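Local coordinates for lipoprotein LpqN (Mycobacterium tuberculosis, PDB 6E5F), which supports cell envelope biogenesis, interacting with the periplasmic loops of mycolate transporters MmpL3 and MmpL11, and binds a dodecyl trehalose glycolipid, at residues N58-I61 with A62-I65. Numbering follows the deposited sequence.
Sequences NYTI and ADYI
Asp-63 OD2 accepts a hydrogen bond from the backbone N of Thr-60, 3.0 Å away, at the start of helix 61-66, and a water molecule lies within hydrogen-bonding distance, 2.9 Å from the same OD2. The amide bond is moderately bent (151° at the hydrogen) and meets the carboxylate oxygen on its anti side, with the donor tilted well out of the carboxylate plane. The same water lies near Asn-58 O, at a longer 3.3 Å, and may bridge the incoming loop to the carboxylate. The reciprocal half of the pairing is the N-cap bond, in which Asp-63 N donates to Thr-60 OG1 at 3.0 Å. A chi1 of 66° on Thr-60 turns OG1 toward the first turn, within bonding range of Asp-63 N. Each side chain thus caps the other residue's amide, which defines a capping box. Ordinary helical bonding begins directly behind it, with Tyr-64 N donating to Thr-60 O and Ile-65 N to Ile-61 O. Beside the box, Asp-63 CB lies over one face of the Tyr-59 ring, 3.7 Å from the centroid and 16° off the ring normal, a CH-pi contact displaced toward CE1. Ring and carboxylate planes are steeply inclined to each other, and the two side chains point opposite ways as they pass. Further along the ring, Tyr-59 CE2 packs 3.8 Å from Tyr-64 CB. The polar ends are held from beyond: Asp-63 OD1 forms a salt bridge with Arg-66, and Tyr-59 OH hydrogen-bonds to Asp-67. This short surface helix rests through Ile-61 and Tyr-64 on helix 134-140, while Tyr-64 and Ile-65 touch Ile-70 of strand 70-74, an element of the large antiparallel sheet.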
loop_
_atom_site.group_PDB
_atom_site.type_symbol
_atom_site.label_atom_id
_atom_site.label_comp_id
_atom_site.label_asym_id
_atom_site.label_seq_id
_atom_site.Cartn_x
_atom_site.Cartn_y
_atom_site.Cartn_z
ATOM N N ASN A 58 -10.077 -15.326 1.696
ATOM C CA ASN A 58 -9.714 -14.456 2.803
ATOM C C ASN A 58 -10.552 -13.186 2.771
ATOM O O ASN A 58 -10.767 -12.592 1.711
ATOM C CB ASN A 58 -8.231 -14.090 2.732
ATOM C CG ASN A 58 -7.333 -15.302 2.785
ATOM O OD1 ASN A 58 -7.102 -15.869 3.852
ATOM N ND2 ASN A 58 -6.821 -15.707 1.632
ATOM N N TYR A 59 -11.018 -12.776 3.946
ATOM C CA TYR A 59 -11.770 -11.536 4.068
ATOM C C TYR A 59 -10.826 -10.356 3.875
ATOM O O TYR A 59 -9.730 -10.326 4.444
ATOM C CB TYR A 59 -12.415 -11.476 5.451
ATOM C CG TYR A 59 -13.629 -10.581 5.543
ATOM C CD1 TYR A 59 -14.849 -10.972 5.003
ATOM C CD2 TYR A 59 -13.561 -9.360 6.191
ATOM C CE1 TYR A 59 -15.963 -10.159 5.093
ATOM C CE2 TYR A 59 -14.668 -8.542 6.287
ATOM C CZ TYR A 59 -15.868 -8.948 5.736
ATOM O OH TYR A 59 -16.985 -8.148 5.822
ATOM N N THR A 60 -11.248 -9.381 3.073
ATOM C CA THR A 60 -10.416 -8.238 2.731
ATOM C C THR A 60 -11.014 -6.950 3.290
ATOM O O THR A 60 -12.145 -6.908 3.783
ATOM C CB THR A 60 -10.278 -8.102 1.210
ATOM O OG1 THR A 60 -11.553 -7.771 0.642
ATOM C CG2 THR A 60 -9.761 -9.392 0.597
ATOM N N ILE A 61 -10.225 -5.877 3.198
ATOM C CA ILE A 61 -10.727 -4.555 3.556
ATOM C C ILE A 61 -11.898 -4.180 2.660
ATOM O O ILE A 61 -12.875 -3.571 3.112
ATOM C CB ILE A 61 -9.586 -3.521 3.493
ATOM C CG1 ILE A 61 -8.559 -3.793 4.596
ATOM C CG2 ILE A 61 -10.148 -2.106 3.600
ATOM C CD1 ILE A 61 -7.254 -3.021 4.446
ATOM N N ALA A 62 -11.822 -4.532 1.375
ATOM C CA ALA A 62 -12.931 -4.254 0.470
ATOM C C ALA A 62 -14.197 -4.977 0.912
ATOM O O ALA A 62 -15.296 -4.415 0.845
ATOM C CB ALA A 62 -12.554 -4.657 -0.955
ATOM N N ASP A 63 -14.068 -6.229 1.356
ATOM C CA ASP A 63 -15.225 -6.947 1.880
ATOM C C ASP A 63 -15.785 -6.239 3.109
ATOM O O ASP A 63 -17.005 -6.081 3.249
ATOM C CB ASP A 63 -14.825 -8.378 2.243
ATOM C CG ASP A 63 -14.381 -9.194 1.038
ATOM O OD1 ASP A 63 -14.918 -8.982 -0.068
ATOM O OD2 ASP A 63 -13.499 -10.060 1.205
ATOM N N TYR A 64 -14.900 -5.809 4.009
ATOM C CA TYR A 64 -15.322 -5.106 5.214
ATOM C C TYR A 64 -16.105 -3.843 4.870
ATOM O O TYR A 64 -17.148 -3.564 5.475
ATOM C CB TYR A 64 -14.084 -4.782 6.054
ATOM C CG TYR A 64 -14.340 -3.900 7.248
ATOM C CD1 TYR A 64 -15.176 -4.309 8.275
ATOM C CD2 TYR A 64 -13.734 -2.656 7.353
ATOM C CE1 TYR A 64 -15.415 -3.495 9.369
ATOM C CE2 TYR A 64 -13.962 -1.843 8.438
ATOM C CZ TYR A 64 -14.801 -2.266 9.443
ATOM O OH TYR A 64 -15.023 -1.439 10.524
ATOM N N ILE A 65 -15.630 -3.080 3.884
ATOM C CA ILE A 65 -16.332 -1.872 3.459
ATOM C C ILE A 65 -17.688 -2.225 2.863
ATOM O O ILE A 65 -18.706 -1.589 3.166
ATOM C CB ILE A 65 -15.460 -1.082 2.467
ATOM C CG1 ILE A 65 -14.216 -0.540 3.170
ATOM C CG2 ILE A 65 -16.266 0.043 1.841
ATOM C CD1 ILE A 65 -13.146 -0.026 2.227
HETATM O O HOH W 1 -12.589 -11.811 -0.876
#